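Local coordinates for protein inulin fructotransferase (Bacillus sp. snu-7, PDB 2INV) that probably cleaves inulin by intramolecular fructosyl transfer, releasing di-fructose anhydride as a lyase built on a right-handed parallel beta-helix, at residues A[62-75]-A[112-126]. Sequence-based numbering, arbitrary orientation.
Sequences IPPGDYDLHTQVVV and HIRVLTSPSAPQAFL
Tyr67 and Leu69 of strand 65-69 lock onto strand 112-115 through parallel-sheet hydrogen bonds: Tyr67 N donates to His112 O, Arg114 N to Tyr67 O at 2.7 Å, and Leu69 N to Arg114 O. His112 N to Gly65 O and Leu116 N to Leu69 O complete this run; at Gly65 a CB would run into Tyr67 OH. After the loops the ladder resumes at the corner formed by Ala124 and Phe125: Val73 N reaches Ala124 O, Val73 O receives Leu126 N, and Leu126 O receives Val75 N.

The inward faces are apolar. Leu69, its CG anti to the backbone N (chi1 -172°), lays CB against Ile113 CG2 at 3.8 Å, sends CD2 to Thr117 CG2 (3.6 Å) and Ala124 CB (4.2 Å), and turns CD1 toward Phe125 CE1, thus bridging strand and corner. The Phe125 ring gives a broad apolar surface to Val73, CD2 lying 3.6 Å from Val73 CB, and to Ile82, with Val75 CG2 at its edge. Ile62 and Ile113 meet through their CD1 methyls. Gln72 sets CB against Ala121 CB at 3.5 Å, its extended chain lying beside Gln123.

Outward, strands 65-69 and 112-115 carry Asp66, Asp68, His112 and Arg114. Arg114 NE makes a straight salt bridge to Asp68 OD1 (3.2 Å, 173°) in the guanidinium plane, while NH1 bonds to Gln107. A leucine in place of Arg114 would probably leave the Asp68 carboxylate without its countercharge and Gln107 without this donor. Leu116 CD1 sits over a face of the His70 ring, a CH-pi contact.

One water links His70 O, Ser118 N and Ala121 O where the ladder is interrupted.

Successive parallel coils pair in register, Tyr67, Leu69 and Val73 beside Ile113, Val115 and Phe125, as in the right-handed parallel beta-helix, here near its N-terminal end, where helix 30-48 packs on Leu69.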
loop_
_atom_site.group_PDB
_atom_site.type_symbol
_atom_site.label_atom_id
_atom_site.label_comp_id
_atom_site.label_asym_id
_atom_site.label_seq_id
_atom_site.Cartn_x
_atom_site.Cartn_y
_atom_site.Cartn_z
ATOM N N ILE A 62 -15.682 17.426 8.555
ATOM C CA ILE A 62 -16.977 16.907 8.978
ATOM C C ILE A 62 -16.839 16.142 10.296
ATOM O O ILE A 62 -16.413 14.986 10.321
ATOM C CB ILE A 62 -17.594 15.985 7.911
ATOM C CG1 ILE A 62 -17.750 16.755 6.595
ATOM C CG2 ILE A 62 -18.970 15.495 8.370
ATOM C CD1 ILE A 62 -18.039 15.885 5.383
ATOM N N PRO A 63 -17.165 16.805 11.417
ATOM C CA PRO A 63 -17.115 16.266 12.782
ATOM C C PRO A 63 -17.872 14.944 12.971
ATOM O O PRO A 63 -18.769 14.613 12.199
ATOM C CB PRO A 63 -17.742 17.385 13.604
ATOM C CG PRO A 63 -17.191 18.593 12.940
ATOM C CD PRO A 63 -17.310 18.275 11.448
ATOM N N PRO A 64 -17.482 14.150 13.981
ATOM C CA PRO A 64 -18.183 12.888 14.213
ATOM C C PRO A 64 -19.672 13.179 14.353
ATOM O O PRO A 64 -20.061 14.018 15.152
ATOM C CB PRO A 64 -17.568 12.395 15.526
ATOM C CG PRO A 64 -16.147 12.808 15.361
ATOM C CD PRO A 64 -16.223 14.201 14.748
ATOM N N GLY A 65 -20.505 12.486 13.588
ATOM C CA GLY A 65 -21.928 12.728 13.703
ATOM C C GLY A 65 -22.827 12.180 12.623
ATOM O O GLY A 65 -22.380 11.653 11.611
ATOM N N ASP A 66 -24.126 12.304 12.872
ATOM C CA ASP A 66 -25.163 11.847 11.954
ATOM C C ASP A 66 -25.669 13.056 11.166
ATOM O O ASP A 66 -26.252 13.978 11.740
ATOM C CB ASP A 66 -26.329 11.210 12.723
ATOM C CG ASP A 66 -25.953 9.891 13.373
ATOM O OD1 ASP A 66 -25.132 9.151 12.790
ATOM O OD2 ASP A 66 -26.484 9.580 14.460
ATOM N N TYR A 67 -25.448 13.053 9.854
ATOM C CA TYR A 67 -25.872 14.161 8.996
ATOM C C TYR A 67 -26.689 13.687 7.792
ATOM O O TYR A 67 -26.282 12.767 7.080
ATOM C CB TYR A 67 -24.651 14.925 8.474
ATOM C CG TYR A 67 -23.640 15.284 9.532
ATOM C CD1 TYR A 67 -23.829 16.382 10.365
ATOM C CD2 TYR A 67 -22.491 14.516 9.705
ATOM C CE1 TYR A 67 -22.896 16.710 11.348
ATOM C CE2 TYR A 67 -21.551 14.833 10.680
ATOM C CZ TYR A 67 -21.760 15.929 11.497
ATOM O OH TYR A 67 -20.836 16.239 12.462
ATOM N N ASP A 68 -27.833 14.329 7.565
ATOM C CA ASP A 68 -28.716 14.009 6.437
ATOM C C ASP A 68 -28.363 14.864 5.222
ATOM O O ASP A 68 -28.189 16.076 5.347
ATOM C CB ASP A 68 -30.180 14.299 6.784
ATOM C CG ASP A 68 -30.837 13.197 7.596
ATOM O OD1 ASP A 68 -30.159 12.210 7.950
ATOM O OD2 ASP A 68 -32.054 13.319 7.857
ATOM N N LEU A 69 -28.264 14.243 4.051
ATOM C CA LEU A 69 -27.971 15.006 2.845
ATOM C C LEU A 69 -29.146 14.889 1.883
ATOM O O LEU A 69 -29.395 13.817 1.315
ATOM C CB LEU A 69 -26.693 14.509 2.154
ATOM C CG LEU A 69 -26.209 15.375 0.978
ATOM C CD1 LEU A 69 -24.696 15.403 0.962
ATOM C CD2 LEU A 69 -26.756 14.850 -0.341
ATOM N N HIS A 70 -29.876 15.988 1.718
ATOM C CA HIS A 70 -31.012 16.010 0.816
ATOM C C HIS A 70 -30.571 16.700 -0.485
ATOM O O HIS A 70 -30.963 16.282 -1.572
ATOM C CB HIS A 70 -32.187 16.768 1.460
ATOM C CG HIS A 70 -32.935 15.986 2.498
ATOM N ND1 HIS A 70 -33.962 15.119 2.190
ATOM C CD2 HIS A 70 -32.822 15.965 3.850
ATOM C CE1 HIS A 70 -34.451 14.602 3.303
ATOM N NE2 HIS A 70 -33.777 15.098 4.323
ATOM N N THR A 71 -29.738 17.737 -0.371
ATOM C CA THR A 71 -29.260 18.495 -1.535
ATOM C C THR A 71 -27.889 18.078 -2.082
ATOM O O THR A 71 -26.881 18.119 -1.377
ATOM C CB THR A 71 -29.188 20.000 -1.225
ATOM O OG1 THR A 71 -30.470 20.460 -0.784
ATOM C CG2 THR A 71 -28.797 20.777 -2.479
ATOM N N GLN A 72 -27.864 17.723 -3.364
ATOM C CA GLN A 72 -26.640 17.299 -4.054
ATOM C C GLN A 72 -25.561 18.373 -4.041
ATOM O O GLN A 72 -25.824 19.535 -4.374
ATOM C CB GLN A 72 -26.955 16.929 -5.512
ATOM C CG GLN A 72 -25.721 16.746 -6.402
ATOM C CD GLN A 72 -26.061 16.694 -7.876
ATOM O OE1 GLN A 72 -26.248 17.730 -8.525
ATOM N NE2 GLN A 72 -26.149 15.479 -8.418
ATOM N N VAL A 73 -24.344 17.982 -3.669
ATOM C CA VAL A 73 -23.230 18.926 -3.619
ATOM C C VAL A 73 -22.451 18.935 -4.919
ATOM O O VAL A 73 -21.967 17.897 -5.375
ATOM C CB VAL A 73 -22.231 18.581 -2.504
ATOM C CG1 VAL A 73 -21.059 19.556 -2.529
ATOM C CG2 VAL A 73 -22.921 18.631 -1.155
ATOM N N VAL A 74 -22.327 20.115 -5.510
ATOM C CA VAL A 74 -21.588 20.255 -6.749
ATOM C C VAL A 74 -20.234 20.855 -6.408
ATOM O O VAL A 74 -20.136 21.982 -5.928
ATOM C CB VAL A 74 -22.357 21.149 -7.734
ATOM C CG1 VAL A 74 -21.508 21.451 -8.948
ATOM C CG2 VAL A 74 -23.640 20.439 -8.159
ATOM N N VAL A 75 -19.194 20.064 -6.630
ATOM C CA VAL A 75 -17.835 20.479 -6.345
ATOM C C VAL A 75 -17.160 20.939 -7.615
ATOM O O VAL A 75 -16.891 20.155 -8.522
ATOM C CB VAL A 75 -17.027 19.327 -5.710
ATOM C CG1 VAL A 75 -15.603 19.778 -5.435
ATOM C CG2 VAL A 75 -17.707 18.878 -4.427
ATOM N N HIS A 112 -20.635 10.475 9.577
ATOM C CA HIS A 112 -21.725 9.807 8.894
ATOM C C HIS A 112 -22.682 10.694 8.084
ATOM O O HIS A 112 -23.445 11.492 8.647
ATOM C CB HIS A 112 -22.456 9.032 9.995
ATOM C CG HIS A 112 -23.642 8.252 9.544
ATOM N ND1 HIS A 112 -23.645 7.463 8.413
ATOM C CD2 HIS A 112 -24.836 8.051 10.147
ATOM C CE1 HIS A 112 -24.790 6.807 8.345
ATOM N NE2 HIS A 112 -25.529 7.143 9.386
ATOM N N ILE A 113 -22.652 10.537 6.763
ATOM C CA ILE A 113 -23.546 11.293 5.901
ATOM C C ILE A 113 -24.550 10.337 5.290
ATOM O O ILE A 113 -24.183 9.389 4.585
ATOM C CB ILE A 113 -22.812 12.010 4.747
ATOM C CG1 ILE A 113 -22.003 13.183 5.291
ATOM C CG2 ILE A 113 -23.830 12.497 3.715
ATOM C CD1 ILE A 113 -21.259 13.954 4.226
ATOM N N ARG A 114 -25.818 10.579 5.585
ATOM C CA ARG A 114 -26.863 9.753 5.039
ATOM C C ARG A 114 -27.344 10.442 3.786
ATOM O O ARG A 114 -27.846 11.567 3.811
ATOM C CB ARG A 114 -27.970 9.584 6.054
ATOM C CG ARG A 114 -27.444 9.427 7.469
ATOM C CD ARG A 114 -28.366 8.552 8.253
ATOM N NE ARG A 114 -29.730 9.043 8.133
ATOM C CZ ARG A 114 -30.812 8.289 8.190
ATOM N NH1 ARG A 114 -30.698 6.995 8.372
ATOM N NH2 ARG A 114 -32.002 8.839 8.043
ATOM N N VAL A 115 -27.121 9.744 2.684
ATOM C CA VAL A 115 -27.466 10.202 1.358
ATOM C C VAL A 115 -28.954 9.985 1.123
ATOM O O VAL A 115 -29.417 8.850 0.987
ATOM C CB VAL A 115 -26.636 9.420 0.327
ATOM C CG1 VAL A 115 -26.958 9.880 -1.080
ATOM C CG2 VAL A 115 -25.156 9.608 0.626
ATOM N N LEU A 116 -29.700 11.084 1.086
ATOM C CA LEU A 116 -31.141 11.033 0.874
ATOM C C LEU A 116 -31.455 11.872 -0.362
ATOM O O LEU A 116 -32.374 12.695 -0.358
ATOM C CB LEU A 116 -31.862 11.608 2.095
ATOM C CG LEU A 116 -31.423 10.972 3.413
ATOM C CD1 LEU A 116 -31.969 11.778 4.581
ATOM C CD2 LEU A 116 -31.911 9.535 3.466
ATOM N N THR A 117 -30.681 11.652 -1.416
ATOM C CA THR A 117 -30.839 12.392 -2.648
ATOM C C THR A 117 -32.077 12.077 -3.463
ATOM O O THR A 117 -32.608 10.972 -3.438
ATOM C CB THR A 117 -29.600 12.219 -3.539
ATOM O OG1 THR A 117 -29.285 10.829 -3.654
ATOM C CG2 THR A 117 -28.414 12.964 -2.954
ATOM N N SER A 118 -32.513 13.086 -4.205
ATOM C CA SER A 118 -33.686 12.995 -5.066
ATOM C C SER A 118 -33.265 12.465 -6.437
ATOM O O SER A 118 -32.119 12.638 -6.859
ATOM C CB SER A 118 -34.313 14.383 -5.245
ATOM O OG SER A 118 -34.712 14.924 -3.986
ATOM N N PRO A 119 -34.180 11.785 -7.137
ATOM C CA PRO A 119 -33.896 11.234 -8.467
ATOM C C PRO A 119 -33.157 12.194 -9.418
ATOM O O PRO A 119 -32.211 11.788 -10.104
ATOM C CB PRO A 119 -35.278 10.880 -8.977
ATOM C CG PRO A 119 -35.927 10.348 -7.741
ATOM C CD PRO A 119 -35.497 11.329 -6.648
ATOM N N SER A 120 -33.578 13.461 -9.436
ATOM C CA SER A 120 -32.988 14.473 -10.311
ATOM C C SER A 120 -31.545 14.878 -9.993
ATOM O O SER A 120 -30.906 15.589 -10.783
ATOM C CB SER A 120 -33.881 15.714 -10.322
ATOM O OG SER A 120 -34.208 16.126 -9.012
ATOM N N ALA A 121 -31.050 14.452 -8.833
ATOM C CA ALA A 121 -29.679 14.754 -8.415
ATOM C C ALA A 121 -29.206 13.596 -7.536
ATOM O O ALA A 121 -29.033 13.747 -6.330
ATOM C CB ALA A 121 -29.640 16.077 -7.647
ATOM N N PRO A 122 -29.017 12.414 -8.145
ATOM C CA PRO A 122 -28.572 11.173 -7.504
ATOM C C PRO A 122 -27.379 11.268 -6.558
ATOM O O PRO A 122 -27.442 10.858 -5.395
ATOM C CB PRO A 122 -28.250 10.281 -8.697
ATOM C CG PRO A 122 -29.311 10.652 -9.661
ATOM C CD PRO A 122 -29.361 12.168 -9.560
ATOM N N GLN A 123 -26.291 11.806 -7.096
ATOM C CA GLN A 123 -25.019 11.929 -6.403
ATOM C C GLN A 123 -24.954 12.875 -5.209
ATOM O O GLN A 123 -25.367 14.033 -5.292
ATOM C CB GLN A 123 -23.953 12.316 -7.426
ATOM C CG GLN A 123 -24.104 11.575 -8.754
ATOM C CD GLN A 123 -24.862 12.370 -9.808
ATOM O OE1 GLN A 123 -25.786 13.128 -9.499
ATOM N NE2 GLN A 123 -24.484 12.182 -11.067
ATOM N N ALA A 124 -24.411 12.378 -4.099
ATOM C CA ALA A 124 -24.263 13.188 -2.895
ATOM C C ALA A 124 -23.266 14.267 -3.272
ATOM O O ALA A 124 -23.459 15.449 -2.983
ATOM C CB ALA A 124 -23.718 12.341 -1.743
ATOM N N PHE A 125 -22.199 13.837 -3.936
ATOM C CA PHE A 125 -21.163 14.740 -4.393
ATOM C C PHE A 125 -20.938 14.556 -5.883
ATOM O O PHE A 125 -20.671 13.448 -6.357
ATOM C CB PHE A 125 -19.857 14.496 -3.628
ATOM C CG PHE A 125 -19.945 14.849 -2.173
ATOM C CD1 PHE A 125 -20.328 13.904 -1.228
ATOM C CD2 PHE A 125 -19.696 16.153 -1.751
ATOM C CE1 PHE A 125 -20.463 14.257 0.114
ATOM C CE2 PHE A 125 -19.831 16.510 -0.422
ATOM C CZ PHE A 125 -20.217 15.554 0.517
ATOM N N LEU A 126 -21.061 15.654 -6.619
ATOM C CA LEU A 126 -20.850 15.631 -8.054
ATOM C C LEU A 126 -19.784 16.655 -8.369
ATOM O O LEU A 126 -19.998 17.867 -8.258
ATOM C CB LEU A 126 -22.138 15.955 -8.801
ATOM C CG LEU A 126 -22.042 15.942 -10.331
ATOM C CD1 LEU A 126 -21.513 14.599 -10.824
ATOM C CD2 LEU A 126 -23.416 16.220 -10.909
HETATM O O HOH W 1 -30.872 15.342 -4.481
HETATM O O HOH W 2 -34.532 14.178 -0.278
HETATM O O HOH W 3 -33.676 16.131 -1.915
#